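Local coordinates for protein peptidoglycan N-acetylglucosamine deacetylase (Agathobacter rectalis, PDB 5JMU) that probably removes acetyl groups from N-acetylglucosamine units of peptidoglycan, the present chain being its zinc-binding catalytic domain of the NodB type, at residues Gln84-Glu89 and Ile114-Gly119; Ser120-Ser125 and Gly131-Leu136; His76-Lys81 and Glu97-Ile102; Ala91-Leu96 and Thr141-Leu146; Ile21-Phe26 and Thr215-Ser220. One frame throughout, in Å; residues are numbered along the deposited sequence.

Contact 1 of 5, residues Gln84-Glu89 and Ile114-Gly119; sequences QIYTSE and IRFPGG. With MG (magnesium ion), chain D.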
# COMPACT_ATOMS: atom_id res chain seq x y z
N GLN A 84 4.89 -5.45 -18.47
CA GLN A 84 6.33 -5.32 -18.44
C GLN A 84 6.86 -6.06 -17.21
O GLN A 84 7.70 -6.95 -17.32
CB GLN A 84 6.76 -3.85 -18.40
CG GLN A 84 6.30 -3.05 -19.61
CD GLN A 84 7.00 -1.70 -19.76
OE1 GLN A 84 7.76 -1.27 -18.89
NE2 GLN A 84 6.77 -1.05 -20.89
N ILE A 85 6.32 -5.71 -16.05
CA ILE A 85 6.91 -6.25 -14.84
C ILE A 85 6.62 -7.73 -14.61
O ILE A 85 7.32 -8.38 -13.81
CB ILE A 85 6.45 -5.43 -13.59
CG1 ILE A 85 4.95 -5.71 -13.28
CG2 ILE A 85 6.73 -3.94 -13.85
CD1 ILE A 85 4.39 -4.99 -12.02
N TYR A 86 5.57 -8.27 -15.24
CA TYR A 86 5.25 -9.66 -14.95
C TYR A 86 5.65 -10.61 -16.09
O TYR A 86 5.18 -11.76 -16.15
CB TYR A 86 3.75 -9.81 -14.61
CG TYR A 86 3.38 -9.29 -13.22
CD1 TYR A 86 4.19 -9.54 -12.11
CD2 TYR A 86 2.17 -8.57 -13.03
CE1 TYR A 86 3.83 -9.07 -10.85
CE2 TYR A 86 1.80 -8.12 -11.77
CZ TYR A 86 2.63 -8.41 -10.69
OH TYR A 86 2.33 -8.01 -9.41
N THR A 87 6.53 -10.16 -16.98
CA THR A 87 6.97 -11.06 -18.05
C THR A 87 8.07 -12.03 -17.55
O THR A 87 8.28 -13.09 -18.14
CB THR A 87 7.50 -10.28 -19.24
OG1 THR A 87 8.52 -9.38 -18.80
CG2 THR A 87 6.38 -9.49 -19.89
N SER A 88 8.81 -11.69 -16.49
CA SER A 88 9.83 -12.59 -15.97
C SER A 88 10.17 -12.13 -14.56
O SER A 88 9.94 -10.98 -14.23
CB SER A 88 11.09 -12.59 -16.84
OG SER A 88 11.74 -11.34 -16.78
N GLU A 89 10.74 -13.02 -13.74
CA GLU A 89 11.27 -12.60 -12.43
C GLU A 89 12.28 -11.45 -12.59
O GLU A 89 12.29 -10.52 -11.79
CB GLU A 89 11.97 -13.80 -11.75
CG GLU A 89 11.00 -14.89 -11.32
CD GLU A 89 11.69 -16.26 -11.10
OE1 GLU A 89 12.86 -16.37 -10.51
OE2 GLU A 89 10.96 -17.20 -11.51
N ILE A 114 6.79 -4.09 0.29
CA ILE A 114 6.24 -3.87 -1.05
C ILE A 114 4.78 -4.28 -1.10
O ILE A 114 4.26 -4.98 -0.20
CB ILE A 114 7.03 -4.66 -2.15
CG1 ILE A 114 6.66 -6.15 -2.11
CG2 ILE A 114 8.52 -4.51 -1.96
CD1 ILE A 114 7.18 -6.91 -3.37
N ARG A 115 4.07 -3.82 -2.14
CA ARG A 115 2.76 -4.37 -2.47
C ARG A 115 2.79 -4.70 -3.94
O ARG A 115 2.99 -3.81 -4.78
CB ARG A 115 1.64 -3.38 -2.17
CG ARG A 115 0.25 -3.93 -2.68
CD ARG A 115 -0.86 -3.02 -2.17
NE ARG A 115 -1.10 -3.22 -0.74
CZ ARG A 115 -1.67 -2.28 0.04
NH1 ARG A 115 -2.02 -1.10 -0.48
NH2 ARG A 115 -1.93 -2.53 1.34
N PHE A 116 2.56 -5.96 -4.27
CA PHE A 116 2.53 -6.36 -5.67
C PHE A 116 1.40 -5.66 -6.41
O PHE A 116 0.28 -5.60 -5.88
CB PHE A 116 2.28 -7.86 -5.78
CG PHE A 116 3.41 -8.71 -5.32
CD1 PHE A 116 4.55 -8.94 -6.12
CD2 PHE A 116 3.36 -9.32 -4.06
CE1 PHE A 116 5.59 -9.78 -5.70
CE2 PHE A 116 4.43 -10.17 -3.62
CZ PHE A 116 5.55 -10.40 -4.43
N PRO A 117 1.67 -5.16 -7.63
CA PRO A 117 0.56 -4.64 -8.43
C PRO A 117 -0.47 -5.74 -8.69
O PRO A 117 -0.15 -6.86 -9.08
CB PRO A 117 1.27 -4.15 -9.71
CG PRO A 117 2.65 -3.68 -9.17
CD PRO A 117 3.00 -4.79 -8.20
N GLY A 118 -1.73 -5.42 -8.39
CA GLY A 118 -2.84 -6.36 -8.49
C GLY A 118 -2.99 -7.21 -7.23
O GLY A 118 -3.92 -8.03 -7.15
N GLY A 119 -2.11 -7.02 -6.25
CA GLY A 119 -2.06 -7.88 -5.06
C GLY A 119 -1.25 -9.14 -5.31
O GLY A 119 -1.04 -9.52 -6.47
MG MG D . 13.75 -18.22 -9.60
O HOH W 1 12.42 -19.23 -10.88
O HOH W 2 12.21 -18.16 -8.17
O HOH W 3 14.87 -17.04 -8.30
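The sequence R115-G119 (RFPGG) corresponds to motif 3 of the carbohydrate esterase family 4 deacetylases, and it is gripped at P117 by I85, the last residue of helix 82-85, and Y86 just after it. The Y86 hydroxyl donates to the backbone: Y86 OH lies 2.8 Å from P117 O, in the carbonyl plane and on a lone pair, with a C=O...O angle of 131°. P117 O in turn sits at the edge of the Y86 ring. Y86 OH also packs 3.5 Å from P117 CD and 3.6 Å from F116 CB. F116 to G119 form a type II beta turn, closed by G119 N on F116 O at 2.8 Å, with positive phi at both glycines. I85 meets the proline ring: with CG1 set between its backbone N and carbonyl carbon (chi1 72°), the chain runs on extended to bring I85 CD1 3.6 Å from P117 CG. I85 CG1 also lies 3.8 Å above the centre of the Y86 ring. P117 further touches H76, and its side chain is about 5 Å from the zinc ion. Farther along, E89 OE1 ligates magnesium at 2.2 Å, while OE2 accepts from one of the metal-bound waters.

Contact 2 of 5, residues Ser120-Ser125 and Gly131-Leu136; sequences SSNTVS and GIMTQL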
# COMPACT_ATOMS: atom_id res chain seq x y z
N SER A 120 -0.78 -9.84 -4.27
CA SER A 120 -0.06 -11.10 -4.52
C SER A 120 -0.99 -12.15 -5.13
O SER A 120 -0.52 -13.16 -5.70
CB SER A 120 0.55 -11.64 -3.21
OG SER A 120 -0.44 -12.12 -2.31
N SER A 121 -2.29 -11.89 -5.01
CA SER A 121 -3.38 -12.75 -5.50
C SER A 121 -3.75 -12.55 -6.96
O SER A 121 -4.67 -13.25 -7.47
CB SER A 121 -4.62 -12.49 -4.63
OG SER A 121 -4.86 -11.07 -4.59
N ASN A 122 -3.08 -11.62 -7.64
CA ASN A 122 -3.51 -11.26 -9.00
C ASN A 122 -3.41 -12.43 -9.96
O ASN A 122 -2.55 -13.28 -9.81
CB ASN A 122 -2.70 -10.08 -9.57
CG ASN A 122 -1.31 -10.50 -10.06
OD1 ASN A 122 -1.18 -11.06 -11.14
ND2 ASN A 122 -0.29 -10.22 -9.27
N THR A 123 -4.29 -12.46 -10.98
CA THR A 123 -4.13 -13.45 -12.05
C THR A 123 -3.78 -12.81 -13.37
O THR A 123 -3.48 -13.54 -14.33
CB THR A 123 -5.39 -14.29 -12.26
OG1 THR A 123 -6.51 -13.46 -12.56
CG2 THR A 123 -5.65 -15.11 -11.03
N VAL A 124 -3.77 -11.47 -13.45
CA VAL A 124 -3.35 -10.86 -14.71
C VAL A 124 -1.92 -11.30 -15.10
O VAL A 124 -1.60 -11.43 -16.28
CB VAL A 124 -3.43 -9.30 -14.67
CG1 VAL A 124 -2.56 -8.68 -13.60
CG2 VAL A 124 -3.23 -8.71 -16.11
N SER A 125 -1.08 -11.54 -14.08
CA SER A 125 0.28 -11.98 -14.36
C SER A 125 0.27 -13.32 -15.11
O SER A 125 1.27 -13.60 -15.78
CB SER A 125 1.09 -12.11 -13.07
OG SER A 125 0.42 -13.00 -12.17
N GLY A 131 2.80 -18.86 -13.35
CA GLY A 131 3.59 -19.30 -12.21
C GLY A 131 4.43 -18.21 -11.58
O GLY A 131 5.05 -18.44 -10.52
N ILE A 132 4.49 -17.02 -12.18
CA ILE A 132 5.41 -16.03 -11.65
C ILE A 132 5.11 -15.56 -10.22
O ILE A 132 6.04 -15.25 -9.48
CB ILE A 132 5.52 -14.82 -12.62
CG1 ILE A 132 6.80 -13.99 -12.32
CG2 ILE A 132 4.20 -13.95 -12.66
CD1 ILE A 132 7.03 -12.83 -13.33
N MSE A 133 3.84 -15.51 -9.80
CA MSE A 133 3.61 -15.03 -8.45
C MSE A 133 4.06 -16.04 -7.40
O MSE A 133 4.50 -15.65 -6.32
CB MSE A 133 2.11 -14.67 -8.22
CG MSE A 133 1.59 -13.64 -9.20
SE MSE A 133 2.66 -12.03 -9.35
CE MSE A 133 2.65 -11.64 -7.64
N THR A 134 3.90 -17.32 -7.69
CA THR A 134 4.42 -18.32 -6.75
C THR A 134 5.94 -18.16 -6.59
O THR A 134 6.49 -18.29 -5.48
CB THR A 134 4.08 -19.74 -7.25
OG1 THR A 134 2.66 -19.97 -7.05
CG2 THR A 134 4.90 -20.82 -6.50
N GLN A 135 6.62 -17.89 -7.70
CA GLN A 135 8.07 -17.63 -7.58
C GLN A 135 8.33 -16.32 -6.85
O GLN A 135 9.19 -16.26 -5.97
CB GLN A 135 8.75 -17.57 -8.94
CG GLN A 135 8.66 -18.92 -9.73
CD GLN A 135 9.18 -20.12 -8.94
OE1 GLN A 135 10.24 -20.03 -8.28
NE2 GLN A 135 8.47 -21.24 -8.97
N LEU A 136 7.64 -15.25 -7.24
CA LEU A 136 7.98 -13.96 -6.64
C LEU A 136 7.71 -13.83 -5.14
O LEU A 136 8.47 -13.12 -4.45
CB LEU A 136 7.21 -12.82 -7.36
CG LEU A 136 7.67 -12.56 -8.80
CD1 LEU A 136 6.75 -11.48 -9.44
CD2 LEU A 136 9.18 -12.13 -8.83
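M133, a selenomethionine in the first turn of helix 132-142, threads its side chain into the curve of the loop 120-125. M133 CB lies 3.9 Å from S120 O. M133 CG, set anti to the carbonyl carbon of its own residue, presses on the serine hydroxyl, 3.3 Å from S125 OG. Bends at chi2 (-52°) and chi3 (-54°) then curl the tip back: M133 SE lies 3.5 Å from N122 ND2, and M133 CE ends 3.6 Å from the same ND2. The side chains of N122 and M133 cross nearly at right angles, the amide nitrogen against the selenium end. Beside them S125 CB rests on the branch methyl of I132, 3.6 Å from I132 CG2. No hydrogen bond joins the two segments. N122 ND2 donates to G119 O, S125 OG also pairs with N226, and M133 also touches Y86 and F116. N122 OD1 takes two donors, S125 N at 3.0 Å, almost in line with the amide carbonyl (161°), and S125 OG at 2.7 Å, which fix the rotation of the amide. The bond to the backbone N three residues on makes N122-S125 an Asx motif, here shaping the loop that leads from the RFPGG sequence toward helix 132-142.

Contact 3 of 5, residues His76-Lys81 and Glu97-Ile102; sequences HSASHK and EQMNSI. With ZN (zinc ion), chain C.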
# COMPACT_ATOMS: atom_id res chain seq x y z
N HIS A 76 5.50 -0.02 -4.76
CA HIS A 76 4.42 -0.65 -5.55
C HIS A 76 5.04 -1.10 -6.88
O HIS A 76 5.20 -2.30 -7.13
CB HIS A 76 3.26 0.33 -5.72
CG HIS A 76 1.96 -0.27 -6.21
ND1 HIS A 76 1.53 -1.54 -5.86
CD2 HIS A 76 1.00 0.27 -6.99
CE1 HIS A 76 0.35 -1.75 -6.44
NE2 HIS A 76 0.01 -0.68 -7.14
N SER A 77 5.49 -0.14 -7.66
CA SER A 77 6.15 -0.45 -8.93
C SER A 77 6.63 0.83 -9.60
O SER A 77 5.95 1.83 -9.53
CB SER A 77 5.18 -1.19 -9.88
OG SER A 77 5.73 -1.24 -11.19
N ALA A 78 7.80 0.81 -10.22
CA ALA A 78 8.22 2.04 -10.90
C ALA A 78 7.31 2.33 -12.07
O ALA A 78 6.80 3.46 -12.21
CB ALA A 78 9.72 1.95 -11.36
N SER A 79 7.13 1.35 -12.96
CA SER A 79 6.34 1.57 -14.16
C SER A 79 4.84 1.33 -14.01
O SER A 79 4.06 1.90 -14.78
CB SER A 79 6.83 0.68 -15.31
OG SER A 79 6.53 -0.68 -15.01
N HIS A 80 4.50 0.46 -13.06
CA HIS A 80 3.13 -0.02 -12.88
C HIS A 80 2.56 -0.52 -14.20
O HIS A 80 1.37 -0.32 -14.49
CB HIS A 80 2.25 1.09 -12.29
CG HIS A 80 1.03 0.59 -11.58
ND1 HIS A 80 -0.18 0.39 -12.23
CD2 HIS A 80 0.80 0.29 -10.28
CE1 HIS A 80 -1.09 -0.04 -11.36
NE2 HIS A 80 -0.52 -0.10 -10.17
N LYS A 81 3.39 -1.16 -15.02
CA LYS A 81 2.92 -1.75 -16.25
C LYS A 81 2.94 -3.26 -16.10
O LYS A 81 4.02 -3.89 -16.06
CB LYS A 81 3.77 -1.32 -17.44
CG LYS A 81 3.59 0.14 -17.84
CD LYS A 81 4.55 0.49 -18.97
CE LYS A 81 4.67 2.00 -19.16
NZ LYS A 81 5.95 2.34 -19.85
N GLU A 97 13.65 -2.69 -8.22
CA GLU A 97 14.90 -2.00 -7.86
C GLU A 97 14.94 -0.56 -8.33
O GLU A 97 15.49 0.32 -7.64
CB GLU A 97 16.11 -2.78 -8.41
CG GLU A 97 16.30 -4.10 -7.67
CD GLU A 97 17.43 -4.92 -8.30
OE1 GLU A 97 18.12 -4.38 -9.22
OE2 GLU A 97 17.60 -6.10 -7.90
N GLN A 98 14.39 -0.29 -9.51
CA GLN A 98 14.31 1.11 -9.96
C GLN A 98 13.48 1.94 -8.97
O GLN A 98 13.84 3.09 -8.61
CB GLN A 98 13.68 1.16 -11.36
CG GLN A 98 14.72 0.75 -12.42
CD GLN A 98 14.06 0.38 -13.73
OE1 GLN A 98 14.52 -0.54 -14.43
NE2 GLN A 98 12.99 1.08 -14.08
N MSE A 99 12.37 1.38 -8.50
CA MSE A 99 11.54 2.11 -7.57
C MSE A 99 12.25 2.29 -6.22
O MSE A 99 12.21 3.36 -5.60
CB MSE A 99 10.19 1.40 -7.37
CG MSE A 99 9.19 2.29 -6.59
SE MSE A 99 8.67 3.89 -7.65
CE MSE A 99 9.50 5.35 -6.58
N ASN A 100 12.93 1.24 -5.75
CA ASN A 100 13.68 1.36 -4.52
C ASN A 100 14.74 2.44 -4.62
O ASN A 100 14.98 3.16 -3.66
CB ASN A 100 14.36 0.03 -4.16
CG ASN A 100 15.01 0.11 -2.84
OD1 ASN A 100 14.33 0.12 -1.83
ND2 ASN A 100 16.35 0.20 -2.83
N SER A 101 15.40 2.53 -5.76
CA SER A 101 16.45 3.52 -5.96
C SER A 101 15.88 4.94 -5.85
O SER A 101 16.53 5.82 -5.26
CB SER A 101 17.13 3.33 -7.29
OG SER A 101 18.01 2.23 -7.10
N ILE A 102 14.69 5.15 -6.41
CA ILE A 102 14.08 6.48 -6.29
C ILE A 102 13.74 6.76 -4.82
O ILE A 102 13.93 7.90 -4.33
CB ILE A 102 12.83 6.61 -7.19
CG1 ILE A 102 13.29 6.72 -8.65
CG2 ILE A 102 12.03 7.83 -6.80
CD1 ILE A 102 12.14 6.37 -9.65
ZN ZN C . -1.66 -0.23 -8.33
O HOH W 4 -2.94 -0.45 -6.73
O HOH W 5 -3.43 0.18 -9.40
O HOH W 6 -2.05 -2.33 -8.75
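A close, apolar strand-end-to-helix contact packs A78, just past strand 72-77, against Q98 and M99 of helix 89-107. The CA atoms of A78 and M99 come within 4.7 Å of each other. A78 CB touches Q98 CB at 4.0 Å and M99 CB at 4.1 Å. In the selenomethionine M99, CG anti to the backbone N (chi1 -169°) and a bend at chi2 put M99 SE 3.8 Å from A78 CA, and the side chain also touches V52 and I63. H76 to H80 form the H-S-x-x-H sequence, motif 2 of the NodB domain: H76 NE2 and H80 NE2 bind zinc at 2.1 and 2.2 Å, with D28 and three waters completing six ligands. The end of the H76 side chain leads away from the helix to the metal, and H76 ND1 is bonded to R115 O. Within the loop S77 OG accepts from H80 N at 2.8 Å, an ST motif, and S79 OG accepts at greater length from K81 N, an ST turn. D95, one turn earlier on the helix, holds the 77-79 loop, its carboxylate pairing with S77 OG and the backbone N of A78 and S79.

Contact 4 of 5, residues Ala91-Leu96 and Thr141-Leu146; sequences AFFDDL and TARGLL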
# COMPACT_ATOMS: atom_id res chain seq x y z
N ALA A 91 12.53 -9.13 -14.95
CA ALA A 91 11.86 -7.86 -15.25
C ALA A 91 11.18 -7.29 -14.02
O ALA A 91 11.21 -6.08 -13.78
CB ALA A 91 10.84 -8.09 -16.38
N PHE A 92 10.57 -8.14 -13.20
CA PHE A 92 9.91 -7.68 -11.99
C PHE A 92 10.92 -7.00 -11.08
O PHE A 92 10.65 -5.90 -10.60
CB PHE A 92 9.24 -8.83 -11.26
CG PHE A 92 8.59 -8.39 -9.99
CD1 PHE A 92 7.35 -7.79 -10.05
CD2 PHE A 92 9.26 -8.51 -8.78
CE1 PHE A 92 6.73 -7.32 -8.89
CE2 PHE A 92 8.66 -8.04 -7.59
CZ PHE A 92 7.41 -7.47 -7.66
N PHE A 93 12.06 -7.66 -10.86
CA PHE A 93 13.01 -7.10 -9.90
C PHE A 93 13.75 -5.92 -10.50
O PHE A 93 14.11 -5.01 -9.76
CB PHE A 93 13.99 -8.17 -9.37
CG PHE A 93 13.34 -9.03 -8.33
CD1 PHE A 93 12.96 -8.48 -7.11
CD2 PHE A 93 13.01 -10.36 -8.60
CE1 PHE A 93 12.31 -9.26 -6.13
CE2 PHE A 93 12.38 -11.15 -7.63
CZ PHE A 93 12.02 -10.60 -6.41
N ASP A 94 13.96 -5.88 -11.82
CA ASP A 94 14.52 -4.66 -12.39
C ASP A 94 13.62 -3.46 -12.08
O ASP A 94 14.09 -2.39 -11.66
CB ASP A 94 14.71 -4.78 -13.90
CG ASP A 94 15.94 -5.61 -14.31
OD1 ASP A 94 16.79 -5.94 -13.47
OD2 ASP A 94 16.03 -5.93 -15.50
N ASP A 95 12.32 -3.64 -12.27
CA ASP A 95 11.39 -2.57 -11.92
C ASP A 95 11.33 -2.27 -10.43
O ASP A 95 11.31 -1.10 -10.03
CB ASP A 95 10.00 -2.95 -12.46
CG ASP A 95 8.95 -1.89 -12.15
OD1 ASP A 95 8.79 -0.97 -12.99
OD2 ASP A 95 8.30 -2.03 -11.09
N LEU A 96 11.33 -3.30 -9.59
CA LEU A 96 11.26 -3.09 -8.14
C LEU A 96 12.49 -2.30 -7.69
O LEU A 96 12.38 -1.33 -6.90
CB LEU A 96 11.17 -4.46 -7.42
CG LEU A 96 11.16 -4.41 -5.89
CD1 LEU A 96 10.42 -5.65 -5.40
CD2 LEU A 96 12.56 -4.46 -5.29
N THR A 141 10.76 -12.68 -0.42
CA THR A 141 11.10 -13.11 0.93
C THR A 141 12.60 -13.39 1.05
O THR A 141 13.24 -12.98 2.05
CB THR A 141 10.27 -14.34 1.29
OG1 THR A 141 8.88 -13.98 1.16
CG2 THR A 141 10.58 -14.79 2.70
N ALA A 142 13.17 -14.08 0.05
CA ALA A 142 14.61 -14.39 0.06
C ALA A 142 15.43 -13.11 0.05
O ALA A 142 16.57 -13.07 0.57
CB ALA A 142 14.95 -15.26 -1.16
N ARG A 143 14.91 -12.07 -0.60
CA ARG A 143 15.59 -10.77 -0.61
C ARG A 143 15.38 -9.93 0.65
O ARG A 143 15.87 -8.79 0.71
CB ARG A 143 15.14 -9.96 -1.83
CG ARG A 143 15.68 -10.63 -3.07
CD ARG A 143 15.03 -10.21 -4.36
NE ARG A 143 15.55 -8.94 -4.85
CZ ARG A 143 16.19 -8.75 -6.00
NH1 ARG A 143 16.42 -9.75 -6.85
NH2 ARG A 143 16.58 -7.53 -6.30
N GLY A 144 14.73 -10.50 1.65
CA GLY A 144 14.54 -9.80 2.91
C GLY A 144 13.45 -8.77 2.90
O GLY A 144 13.33 -7.96 3.82
N LEU A 145 12.62 -8.82 1.86
CA LEU A 145 11.51 -7.87 1.75
C LEU A 145 10.20 -8.45 2.31
O LEU A 145 10.01 -9.67 2.34
CB LEU A 145 11.31 -7.49 0.29
CG LEU A 145 12.44 -6.67 -0.31
CD1 LEU A 145 12.16 -6.58 -1.78
CD2 LEU A 145 12.44 -5.29 0.36
N LEU A 146 9.33 -7.57 2.80
CA LEU A 146 8.01 -7.96 3.28
C LEU A 146 7.01 -7.51 2.24
O LEU A 146 7.28 -6.55 1.53
CB LEU A 146 7.66 -7.28 4.61
CG LEU A 146 8.66 -7.61 5.71
CD1 LEU A 146 8.57 -6.56 6.83
CD2 LEU A 146 8.41 -9.00 6.21
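The backbones stay well apart, F93 and R143 CA atoms 10.3 Å distant and those of L96 and L145 11.0 Å, so side chains alone span the gap between helix 89-107 and the end of helix 132-142. R143 lays its guanidinium flat on the F93 ring, centres 3.9 Å apart and planes at 7°, an off-centre cation-pi stack. The side chains of F93 and R143 slide past each other in opposite directions. A bend at chi3 (80°) lets the aliphatic part share the face: R143 CD sits 3.8 Å from the F93 centroid in a CH-pi contact, and R143 NH1 lies 3.5 Å from F93 CG. The opposite face of the F93 ring is covered by F92 CD2, 3.9 Å above its centre. R143 NH2 also forms a salt bridge with E97, one turn on from F93. Next to this stack L96 and L145 meet tip to tip, CD2 of L96 lying 4.1 Å from CD1 of L145. G144, with positive phi, is the C-prime residue of a Schellman motif that ends helix 132-142 and turns the chain into strand 146-147, which pairs in parallel with strand 113-114, while L136 of the same helix packs against F92 and F93.

Contact 5 of 5, residues Ile21-Phe26 and Thr215-Ser220; sequences IIYLTF and TSSPMS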
# COMPACT_ATOMS: atom_id res chain seq x y z
N ILE A 21 -7.24 -1.93 15.19
CA ILE A 21 -6.13 -1.27 14.50
C ILE A 21 -6.54 -1.03 13.06
O ILE A 21 -7.12 -1.92 12.43
CB ILE A 21 -4.86 -2.12 14.52
CG1 ILE A 21 -4.43 -2.45 15.97
CG2 ILE A 21 -3.74 -1.47 13.68
CD1 ILE A 21 -4.19 -1.21 16.85
N ILE A 22 -6.22 0.15 12.53
CA ILE A 22 -6.40 0.42 11.08
C ILE A 22 -5.09 0.90 10.49
O ILE A 22 -4.51 1.92 10.94
CB ILE A 22 -7.49 1.48 10.83
CG1 ILE A 22 -8.83 1.02 11.45
CG2 ILE A 22 -7.65 1.69 9.30
CD1 ILE A 22 -9.88 2.11 11.49
N TYR A 23 -4.64 0.20 9.45
CA TYR A 23 -3.51 0.66 8.66
C TYR A 23 -4.11 1.25 7.40
O TYR A 23 -4.54 0.48 6.51
CB TYR A 23 -2.55 -0.48 8.31
CG TYR A 23 -1.90 -1.19 9.50
CD1 TYR A 23 -0.75 -0.69 10.10
CD2 TYR A 23 -2.41 -2.41 9.96
CE1 TYR A 23 -0.15 -1.37 11.17
CE2 TYR A 23 -1.81 -3.11 11.03
CZ TYR A 23 -0.68 -2.58 11.62
OH TYR A 23 -0.10 -3.27 12.67
N LEU A 24 -4.16 2.58 7.29
CA LEU A 24 -4.57 3.19 6.02
C LEU A 24 -3.40 3.08 5.05
O LEU A 24 -2.24 3.41 5.40
CB LEU A 24 -4.94 4.68 6.20
CG LEU A 24 -6.19 4.96 6.99
CD1 LEU A 24 -6.34 6.49 7.19
CD2 LEU A 24 -7.38 4.40 6.25
N THR A 25 -3.66 2.57 3.85
CA THR A 25 -2.59 2.46 2.85
C THR A 25 -3.05 3.03 1.53
O THR A 25 -4.23 2.97 1.18
CB THR A 25 -2.11 1.00 2.64
OG1 THR A 25 -3.08 0.23 1.88
CG2 THR A 25 -1.89 0.33 4.00
N PHE A 26 -2.10 3.55 0.77
CA PHE A 26 -2.40 4.27 -0.47
C PHE A 26 -1.48 3.80 -1.60
O PHE A 26 -0.23 3.93 -1.48
CB PHE A 26 -2.23 5.79 -0.25
CG PHE A 26 -3.17 6.32 0.82
CD1 PHE A 26 -4.49 6.66 0.49
CD2 PHE A 26 -2.74 6.44 2.14
CE1 PHE A 26 -5.41 7.09 1.47
CE2 PHE A 26 -3.63 6.88 3.15
CZ PHE A 26 -4.98 7.20 2.80
N THR A 215 8.23 -2.95 9.83
CA THR A 215 8.73 -4.31 9.61
C THR A 215 8.32 -5.29 10.71
O THR A 215 8.42 -6.48 10.52
CB THR A 215 10.27 -4.32 9.48
OG1 THR A 215 10.83 -3.73 10.64
CG2 THR A 215 10.68 -3.52 8.21
N SER A 216 7.86 -4.77 11.85
CA SER A 216 7.38 -5.67 12.89
C SER A 216 5.86 -5.82 12.87
O SER A 216 5.31 -6.56 13.69
CB SER A 216 7.88 -5.20 14.26
OG SER A 216 7.57 -3.85 14.42
N SER A 217 5.16 -5.13 11.95
CA SER A 217 3.71 -5.28 11.83
C SER A 217 3.33 -6.65 11.28
O SER A 217 4.02 -7.20 10.41
CB SER A 217 3.09 -4.22 10.90
OG SER A 217 3.42 -2.92 11.35
N PRO A 218 2.18 -7.18 11.73
CA PRO A 218 1.64 -8.33 10.99
C PRO A 218 1.31 -7.91 9.56
O PRO A 218 0.80 -6.81 9.36
CB PRO A 218 0.37 -8.71 11.80
CG PRO A 218 -0.08 -7.37 12.43
CD PRO A 218 1.28 -6.67 12.78
N MSE A 219 1.66 -8.74 8.56
CA MSE A 219 1.28 -8.45 7.18
C MSE A 219 -0.05 -9.12 6.85
O MSE A 219 -0.40 -10.16 7.41
CB MSE A 219 2.36 -8.98 6.19
CG MSE A 219 3.76 -8.38 6.37
SE MSE A 219 3.86 -6.56 5.71
CE MSE A 219 4.01 -5.57 7.40
N SER A 220 -0.77 -8.53 5.91
CA SER A 220 -1.99 -9.13 5.40
C SER A 220 -1.61 -9.83 4.10
O SER A 220 -1.14 -9.14 3.17
CB SER A 220 -3.04 -8.03 5.17
OG SER A 220 -4.22 -8.57 4.62
O HOH W 7 2.21 -2.38 13.69
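Y23 reaches from strand 21-27 to S217 and P218 with its hydroxyl end. Y23 OH lies 3.7 Å from P218 CD and 3.8 Å from S217 CB, and the side chains of Y23 and P218 cross at about a right angle. Between the hydroxyls sits one water, 2.7 Å from Y23 OH and 2.7 Å from S217 OG; it lies in the plane of the phenol ring, at the edge. One face of the Y23 ring carries I21 CG2, 3.6 Å above the plane and offset to the rim. Farther out, the ring packs on V180 and V182 of strand 180-186 and on P17 and L213. S217 OG is held in place by a bond with T214 N. Strand 21-27 runs parallel to strands 49-53 and 180-186, part of the distorted beta/alpha barrel of the NodB fold, whereas 215-220 belongs to the irregular tail after strand 209-210. Since Y23 OH and S217 OG are 3.8 Å apart, the polar link depends on the water, and the remaining contacts are van der Waals, mostly at the phenol oxygen: between 21-26 and 215-220 the join is one hydrated bridge and light apolar packing.

In the fold
Contacts 1 and 3 meet at the zinc site, centres 10 Å apart: P117 CG lies 3.6 Å from S77 CB, so the RFPGG and HSASH sequences brace one another. Contact 2 continues contact 1 along the chain, centres 7 Å apart, and its N122 is about 10 Å from zinc by nearest side-chain atom. Contact 4 shares helix 89-107 with contact 3 and helix 132-142 with contact 2; it joins contact 1 where I114 N lies 2.8 Å from L146 O, and contact 5 where L146 CD1 lies 3.6 Å from T215 CA. Contact 5 stands about 20 Å from contact 1, centre to centre, yet R115 NH1 bonds T25 OG1 (2.9 Å) in its strand.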